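Local coordinates for insecticidal crystal protein Cry7Cal (Bacillus thuringiensis, PDB 5ZI1), which probably acts as a pore-forming toxin of the three-domain delta-endotoxin family, binding receptors in the gut of susceptible insects such as locusts, at residues 208-219 with 272-283. Residues are numbered along the deposited sequence; the frame is centred on the assembly and turned at random.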
ATOM      1  N   LYS A 208     -14.370 -10.442 -20.834  1.00 45.34           N
ATOM      2  CA  LYS A 208     -13.203 -10.607 -19.970  1.00 48.25           C
ATOM      3  C   LYS A 208     -12.529  -9.274 -19.668  1.00 51.42           C
ATOM      4  O   LYS A 208     -12.107  -9.031 -18.527  1.00 45.41           O
ATOM      5  CB  LYS A 208     -12.216 -11.582 -20.601  1.00 49.51           C
ATOM      6  CG  LYS A 208     -11.638 -12.567 -19.589  1.00 57.59           C
ATOM      7  CD  LYS A 208     -12.764 -13.142 -18.744  1.00 55.60           C
ATOM      8  CE  LYS A 208     -12.516 -14.559 -18.336  1.00 56.86           C
ATOM      9  NZ  LYS A 208     -13.786 -15.149 -17.807  1.00 57.59           N
ATOM     10  N   GLY A 209     -12.458  -8.380 -20.665  1.00 52.25           N
ATOM     11  CA  GLY A 209     -11.823  -7.086 -20.446  1.00 46.64           C
ATOM     12  C   GLY A 209     -12.466  -6.302 -19.318  1.00 45.66           C
ATOM     13  O   GLY A 209     -11.781  -5.731 -18.463  1.00 48.92           O
ATOM     14  N   LYS A 210     -13.793  -6.247 -19.308  1.00 42.83           N
ATOM     15  CA  LYS A 210     -14.464  -5.593 -18.196  1.00 49.00           C
ATOM     16  C   LYS A 210     -14.393  -6.428 -16.918  1.00 47.00           C
ATOM     17  O   LYS A 210     -14.533  -5.882 -15.823  1.00 43.55           O
ATOM     18  CB  LYS A 210     -15.923  -5.302 -18.560  1.00 46.44           C
ATOM     19  CG  LYS A 210     -16.612  -4.309 -17.638  1.00 50.34           C
ATOM     20  CD  LYS A 210     -18.001  -3.980 -18.149  1.00 59.98           C
ATOM     21  CE  LYS A 210     -18.680  -2.933 -17.278  1.00 67.00           C
ATOM     22  NZ  LYS A 210     -19.898  -2.385 -17.961  1.00 64.34           N
ATOM     23  N   VAL A 211     -14.191  -7.737 -17.029  1.00 42.72           N
ATOM     24  CA  VAL A 211     -14.059  -8.531 -15.820  1.00 47.52           C
ATOM     25  C   VAL A 211     -12.740  -8.209 -15.147  1.00 49.34           C
ATOM     26  O   VAL A 211     -12.683  -7.997 -13.931  1.00 48.38           O
ATOM     27  CB  VAL A 211     -14.201 -10.028 -16.135  1.00 51.98           C
ATOM     28  CG1 VAL A 211     -13.562 -10.861 -15.039  1.00 55.03           C
ATOM     29  CG2 VAL A 211     -15.661 -10.391 -16.265  1.00 46.71           C
ATOM     30  N   TRP A 212     -11.673  -8.090 -15.939  1.00 48.84           N
ATOM     31  CA  TRP A 212     -10.397  -7.662 -15.385  1.00 47.61           C
ATOM     32  C   TRP A 212     -10.490  -6.274 -14.766  1.00 46.68           C
ATOM     33  O   TRP A 212      -9.983  -6.045 -13.663  1.00 45.30           O
ATOM     34  CB  TRP A 212      -9.314  -7.674 -16.450  1.00 44.86           C
ATOM     35  CG  TRP A 212      -8.015  -7.496 -15.803  1.00 43.59           C
ATOM     36  CD1 TRP A 212      -7.272  -8.463 -15.186  1.00 47.49           C
ATOM     37  CD2 TRP A 212      -7.293  -6.275 -15.652  1.00 47.32           C
ATOM     38  NE1 TRP A 212      -6.120  -7.923 -14.679  1.00 44.56           N
ATOM     39  CE2 TRP A 212      -6.108  -6.579 -14.939  1.00 46.50           C
ATOM     40  CE3 TRP A 212      -7.528  -4.956 -16.047  1.00 39.16           C
ATOM     41  CZ2 TRP A 212      -5.164  -5.617 -14.620  1.00 44.77           C
ATOM     42  CZ3 TRP A 212      -6.588  -4.004 -15.734  1.00 44.34           C
ATOM     43  CH2 TRP A 212      -5.418  -4.334 -15.027  1.00 49.45           C
ATOM     44  N   GLU A 213     -11.139  -5.335 -15.453  1.00 45.55           N
ATOM     45  CA  GLU A 213     -11.216  -3.977 -14.928  1.00 47.68           C
ATOM     46  C   GLU A 213     -11.861  -3.953 -13.548  1.00 41.20           C
ATOM     47  O   GLU A 213     -11.357  -3.301 -12.629  1.00 45.62           O
ATOM     48  CB  GLU A 213     -11.978  -3.081 -15.900  1.00 43.88           C
ATOM     49  CG  GLU A 213     -12.137  -1.659 -15.412  1.00 45.19           C
ATOM     50  CD  GLU A 213     -12.440  -0.689 -16.564  1.00 53.84           C
ATOM     51  OE1 GLU A 213     -11.577  -0.496 -17.451  1.00 50.40           O
ATOM     52  OE2 GLU A 213     -13.553  -0.133 -16.595  1.00 53.19           O
ATOM     53  N   ASN A 214     -12.984  -4.658 -13.386  1.00 43.97           N
ATOM     54  CA  ASN A 214     -13.659  -4.691 -12.092  1.00 47.68           C
ATOM     55  C   ASN A 214     -12.789  -5.383 -11.050  1.00 44.08           C
ATOM     56  O   ASN A 214     -12.780  -4.997  -9.879  1.00 41.38           O
ATOM     57  CB  ASN A 214     -15.001  -5.410 -12.200  1.00 47.80           C
ATOM     58  CG  ASN A 214     -16.017  -4.665 -13.071  1.00 53.36           C
ATOM     59  OD1 ASN A 214     -15.909  -3.455 -13.298  1.00 52.58           O
ATOM     60  ND2 ASN A 214     -17.021  -5.397 -13.550  1.00 48.05           N
ATOM     61  N   TYR A 215     -12.068  -6.414 -11.471  1.00 40.24           N
ATOM     62  CA  TYR A 215     -11.130  -7.097 -10.601  1.00 44.63           C
ATOM     63  C   TYR A 215     -10.018  -6.145 -10.165  1.00 48.90           C
ATOM     64  O   TYR A 215      -9.720  -6.018  -8.974  1.00 42.15           O
ATOM     65  CB  TYR A 215     -10.578  -8.298 -11.355  1.00 41.99           C
ATOM     66  CG  TYR A 215      -9.480  -9.072 -10.657  1.00 49.24           C
ATOM     67  CD1 TYR A 215      -8.150  -8.672 -10.760  1.00 40.55           C
ATOM     68  CD2 TYR A 215      -9.772 -10.243  -9.951  1.00 43.36           C
ATOM     69  CE1 TYR A 215      -7.151  -9.394 -10.180  1.00 43.70           C
ATOM     70  CE2 TYR A 215      -8.765 -10.978  -9.342  1.00 44.54           C
ATOM     71  CZ  TYR A 215      -7.465 -10.551  -9.457  1.00 46.85           C
ATOM     72  OH  TYR A 215      -6.462 -11.272  -8.862  1.00 44.14           O
ATOM     73  N   ASN A 216      -9.435  -5.413 -11.117  1.00 45.78           N
ATOM     74  CA  ASN A 216      -8.365  -4.502 -10.748  1.00 43.19           C
ATOM     75  C   ASN A 216      -8.880  -3.343  -9.906  1.00 43.00           C
ATOM     76  O   ASN A 216      -8.168  -2.853  -9.015  1.00 42.28           O
ATOM     77  CB  ASN A 216      -7.660  -3.983 -11.990  1.00 44.66           C
ATOM     78  CG  ASN A 216      -6.483  -3.110 -11.645  1.00 50.58           C
ATOM     79  OD1 ASN A 216      -5.470  -3.595 -11.090  1.00 42.70           O
ATOM     80  ND2 ASN A 216      -6.613  -1.797 -11.928  1.00 43.08           N
ATOM     81  N   ARG A 217     -10.110  -2.901 -10.154  1.00 42.35           N
ATOM     82  CA  ARG A 217     -10.644  -1.801  -9.362  1.00 45.13           C
ATOM     83  C   ARG A 217     -10.813  -2.205  -7.904  1.00 39.53           C
ATOM     84  O   ARG A 217     -10.610  -1.390  -6.998  1.00 39.10           O
ATOM     85  CB  ARG A 217     -11.976  -1.325  -9.932  1.00 39.57           C
ATOM     86  CG  ARG A 217     -12.549  -0.162  -9.148  1.00 42.88           C
ATOM     87  CD  ARG A 217     -13.836   0.393  -9.747  1.00 49.69           C
ATOM     88  NE  ARG A 217     -13.638   0.930 -11.091  1.00 53.46           N
ATOM     89  CZ  ARG A 217     -14.069   0.334 -12.196  1.00 56.42           C
ATOM     90  NH1 ARG A 217     -13.847   0.892 -13.385  1.00 50.59           N
ATOM     91  NH2 ARG A 217     -14.723  -0.824 -12.105  1.00 51.93           N
ATOM     92  N   PHE A 218     -11.230  -3.448  -7.663  1.00 41.92           N
ATOM     93  CA  PHE A 218     -11.334  -3.941  -6.302  1.00 42.78           C
ATOM     94  C   PHE A 218      -9.963  -3.983  -5.648  1.00 41.62           C
ATOM     95  O   PHE A 218      -9.774  -3.473  -4.538  1.00 43.05           O
ATOM     96  CB  PHE A 218     -11.983  -5.315  -6.326  1.00 42.06           C
ATOM     97  CG  PHE A 218     -12.074  -5.974  -4.998  1.00 43.80           C
ATOM     98  CD1 PHE A 218     -13.153  -5.751  -4.170  1.00 44.81           C
ATOM     99  CD2 PHE A 218     -11.099  -6.874  -4.593  1.00 47.20           C
ATOM    100  CE1 PHE A 218     -13.245  -6.396  -2.949  1.00 45.18           C
ATOM    101  CE2 PHE A 218     -11.190  -7.512  -3.384  1.00 42.28           C
ATOM    102  CZ  PHE A 218     -12.262  -7.277  -2.558  1.00 42.96           C
ATOM    103  N   ARG A 219      -8.977  -4.544  -6.352  1.00 40.04           N
ATOM    104  CA  ARG A 219      -7.614  -4.559  -5.832  1.00 44.16           C
ATOM    105  C   ARG A 219      -7.133  -3.149  -5.501  1.00 44.90           C
ATOM    106  O   ARG A 219      -6.596  -2.906  -4.415  1.00 46.27           O
ATOM    107  CB  ARG A 219      -6.681  -5.227  -6.840  1.00 45.35           C
ATOM    108  CG  ARG A 219      -5.205  -4.935  -6.624  1.00 43.97           C
ATOM    109  CD  ARG A 219      -4.337  -5.899  -7.441  1.00 43.11           C
ATOM    110  NE  ARG A 219      -4.668  -5.837  -8.862  1.00 38.41           N
ATOM    111  CZ  ARG A 219      -4.366  -6.793  -9.746  1.00 49.86           C
ATOM    112  NH1 ARG A 219      -3.712  -7.902  -9.349  1.00 40.13           N
ATOM    113  NH2 ARG A 219      -4.729  -6.648 -11.031  1.00 37.25           N
ATOM    114  N   TYR A 272     -13.600  -3.062 -23.993  1.00 43.03           N
ATOM    115  CA  TYR A 272     -13.561  -4.376 -23.329  1.00 47.56           C
ATOM    116  C   TYR A 272     -13.570  -5.536 -24.323  1.00 49.48           C
ATOM    117  O   TYR A 272     -12.747  -6.456 -24.225  1.00 49.25           O
ATOM    118  CB  TYR A 272     -14.724  -4.540 -22.348  1.00 45.11           C
ATOM    119  CG  TYR A 272     -14.895  -3.420 -21.356  1.00 48.52           C
ATOM    120  CD1 TYR A 272     -13.866  -3.062 -20.498  1.00 46.04           C
ATOM    121  CD2 TYR A 272     -16.102  -2.728 -21.267  1.00 50.21           C
ATOM    122  CE1 TYR A 272     -14.035  -2.034 -19.582  1.00 47.91           C
ATOM    123  CE2 TYR A 272     -16.279  -1.698 -20.359  1.00 49.17           C
ATOM    124  CZ  TYR A 272     -15.240  -1.361 -19.520  1.00 49.87           C
ATOM    125  OH  TYR A 272     -15.408  -0.338 -18.620  1.00 54.48           O
ATOM    126  N   GLY A 273     -14.486  -5.502 -25.303  1.00 50.23           N
ATOM    127  CA  GLY A 273     -14.571  -6.571 -26.285  1.00 40.52           C
ATOM    128  C   GLY A 273     -13.288  -6.819 -27.052  1.00 49.59           C
ATOM    129  O   GLY A 273     -13.099  -7.915 -27.584  1.00 53.38           O
ATOM    130  N   ALA A 274     -12.388  -5.831 -27.107  1.00 50.84           N
ATOM    131  CA  ALA A 274     -11.116  -5.994 -27.804  1.00 48.17           C
ATOM    132  C   ALA A 274     -10.035  -6.657 -26.956  1.00 48.70           C
ATOM    133  O   ALA A 274      -9.051  -7.156 -27.519  1.00 51.31           O
ATOM    134  CB  ALA A 274     -10.611  -4.635 -28.299  1.00 53.65           C
ATOM    135  N   ALA A 275     -10.190  -6.691 -25.635  1.00 47.96           N
ATOM    136  CA  ALA A 275      -9.209  -7.361 -24.788  1.00 51.47           C
ATOM    137  C   ALA A 275      -9.234  -8.875 -24.998  1.00 50.70           C
ATOM    138  O   ALA A 275     -10.185  -9.439 -25.548  1.00 52.08           O
ATOM    139  CB  ALA A 275      -9.461  -7.053 -23.314  1.00 45.75           C
ATOM    140  N   SER A 276      -8.153  -9.525 -24.554  1.00 45.04           N
ATOM    141  CA  SER A 276      -8.055 -10.981 -24.568  1.00 54.58           C
ATOM    142  C   SER A 276      -9.278 -11.623 -23.926  1.00 52.08           C
ATOM    143  O   SER A 276      -9.931 -11.039 -23.060  1.00 47.88           O
ATOM    144  CB  SER A 276      -6.811 -11.451 -23.803  1.00 53.92           C
ATOM    145  OG  SER A 276      -6.769 -12.862 -23.766  1.00 49.82           O
ATOM    146  N   SER A 277      -9.586 -12.839 -24.360  1.00 53.97           N
ATOM    147  CA  SER A 277     -10.656 -13.604 -23.742  1.00 61.02           C
ATOM    148  C   SER A 277     -10.163 -14.413 -22.550  1.00 57.37           C
ATOM    149  O   SER A 277     -10.976 -15.015 -21.847  1.00 58.58           O
ATOM    150  CB  SER A 277     -11.323 -14.526 -24.775  1.00 59.97           C
ATOM    151  OG  SER A 277     -10.397 -15.460 -25.308  1.00 66.47           O
ATOM    152  N   GLU A 278      -8.860 -14.412 -22.295  1.00 56.44           N
ATOM    153  CA  GLU A 278      -8.275 -15.117 -21.169  1.00 56.25           C
ATOM    154  C   GLU A 278      -7.867 -14.124 -20.086  1.00 54.83           C
ATOM    155  O   GLU A 278      -7.179 -13.134 -20.354  1.00 49.32           O
ATOM    156  CB  GLU A 278      -7.095 -15.980 -21.624  1.00 56.50           C
ATOM    157  CG  GLU A 278      -7.365 -16.706 -22.938  1.00 61.91           C
ATOM    158  CD  GLU A 278      -8.343 -17.880 -22.761  1.00 73.77           C
ATOM    159  OE1 GLU A 278      -8.503 -18.381 -21.624  1.00 77.75           O
ATOM    160  OE2 GLU A 278      -8.998 -18.297 -23.746  1.00 81.21           O
ATOM    161  N   PHE A 279      -8.322 -14.389 -18.861  1.00 53.17           N
ATOM    162  CA  PHE A 279      -8.027 -13.503 -17.742  1.00 51.96           C
ATOM    163  C   PHE A 279      -6.528 -13.450 -17.461  1.00 50.77           C
ATOM    164  O   PHE A 279      -5.954 -12.365 -17.289  1.00 48.18           O
ATOM    165  CB  PHE A 279      -8.807 -13.974 -16.512  1.00 52.03           C
ATOM    166  CG  PHE A 279      -8.672 -13.083 -15.315  1.00 51.91           C
ATOM    167  CD1 PHE A 279      -7.580 -13.206 -14.452  1.00 50.38           C
ATOM    168  CD2 PHE A 279      -9.654 -12.152 -15.022  1.00 47.36           C
ATOM    169  CE1 PHE A 279      -7.454 -12.389 -13.342  1.00 43.99           C
ATOM    170  CE2 PHE A 279      -9.539 -11.338 -13.912  1.00 50.14           C
ATOM    171  CZ  PHE A 279      -8.438 -11.463 -13.066  1.00 49.33           C
ATOM    172  N   VAL A 280      -5.870 -14.613 -17.427  1.00 49.11           N
ATOM    173  CA  VAL A 280      -4.460 -14.656 -17.034  1.00 48.61           C
ATOM    174  C   VAL A 280      -3.590 -13.855 -18.002  1.00 50.14           C
ATOM    175  O   VAL A 280      -2.560 -13.292 -17.603  1.00 45.60           O
ATOM    176  CB  VAL A 280      -3.982 -16.117 -16.917  1.00 51.93           C
ATOM    177  CG1 VAL A 280      -3.931 -16.785 -18.277  1.00 52.33           C
ATOM    178  CG2 VAL A 280      -2.633 -16.191 -16.226  1.00 47.66           C
ATOM    179  N   LEU A 281      -3.983 -13.780 -19.277  1.00 47.59           N
ATOM    180  CA  LEU A 281      -3.202 -13.009 -20.240  1.00 51.20           C
ATOM    181  C   LEU A 281      -3.280 -11.520 -19.930  1.00 47.78           C
ATOM    182  O   LEU A 281      -2.256 -10.828 -19.890  1.00 48.63           O
ATOM    183  CB  LEU A 281      -3.676 -13.298 -21.659  1.00 50.66           C
ATOM    184  CG  LEU A 281      -3.380 -14.733 -22.092  1.00 50.02           C
ATOM    185  CD1 LEU A 281      -3.735 -14.938 -23.568  1.00 50.83           C
ATOM    186  CD2 LEU A 281      -1.935 -15.091 -21.819  1.00 48.70           C
ATOM    187  N   ILE A 282      -4.483 -11.018 -19.663  1.00 49.28           N
ATOM    188  CA  ILE A 282      -4.633  -9.622 -19.275  1.00 45.29           C
ATOM    189  C   ILE A 282      -3.827  -9.330 -18.018  1.00 45.63           C
ATOM    190  O   ILE A 282      -3.043  -8.374 -17.969  1.00 45.35           O
ATOM    191  CB  ILE A 282      -6.117  -9.286 -19.073  1.00 41.59           C
ATOM    192  CG1 ILE A 282      -6.923  -9.688 -20.313  1.00 52.00           C
ATOM    193  CG2 ILE A 282      -6.256  -7.816 -18.755  1.00 45.45           C
ATOM    194  CD1 ILE A 282      -8.429  -9.383 -20.211  1.00 47.09           C
ATOM    195  N   GLU A 283      -4.032 -10.141 -16.971  1.00 48.90           N
ATOM    196  CA  GLU A 283      -3.356  -9.915 -15.699  1.00 45.93           C
ATOM    197  C   GLU A 283      -1.843  -9.897 -15.878  1.00 44.01           C
ATOM    198  O   GLU A 283      -1.160  -9.004 -15.363  1.00 46.26           O
ATOM    199  CB  GLU A 283      -3.787 -10.980 -14.674  1.00 45.13           C
ATOM    200  CG  GLU A 283      -3.039 -10.947 -13.318  1.00 42.16           C
ATOM    201  CD  GLU A 283      -3.451  -9.787 -12.406  1.00 48.41           C
ATOM    202  OE1 GLU A 283      -4.227  -8.918 -12.853  1.00 43.88           O
ATOM    203  OE2 GLU A 283      -2.997  -9.737 -11.230  1.00 47.89           O
TER
HETATM  204  O   HOH W   1     -12.396  -9.429 -23.445  1.00 54.61           O
HETATM  205  O   HOH W   2      -3.951 -11.506  -9.635  1.00 53.16           O
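The carboxylate of Glu283 is gripped by three N-H donors from helix 208-219. Arg219 meets Glu283 end-on in a salt bridge, NH1 to OE2 at 2.7 Å and NH2 to OE1 at 3.0 Å, both bonds nearly straight and using syn lone pairs. Trp212 NE1 reaches Glu283 OE1 at 2.8 Å, nearly along the C-O axis and 10° out of the indole plane. Arginine suits the place because its flat guanidinium matches two oxygens at once; NE and NH2 also clasp Asn216 OD1 side-on, fixing the group's rotation. A water links Glu283 OE2 to Tyr215 OH. Beside this polar cluster, Phe279 fits as a knob among Lys208, Val211, Trp212 and Tyr215. With CG anti to its backbone N (chi1 -176°), its flat ring slots edge-on against the face of Tyr215, centroids 4.8 Å apart. Trp212 combines its N-H with a broad face, on which Ile282 CG2 makes a CH-pi contact. In this three-domain Cry toxin, the contact joins the N-terminal helical bundle to a segment of the second, beta-rich domain, in the short helix 279-286 and the turn leading into it. Toward the N-terminal end of helix 208-227, Tyr272 offers a ring face to Lys210 CB, and its OH donates a hydrogen bond to Glu213 OE2, 2.8 Å away, from above the carboxylate plane. Side-chain-free Gly209 brings its CA within 4.3 Å of Tyr272 CA, and its N donates to a water near Tyr272 O and Ser276 O.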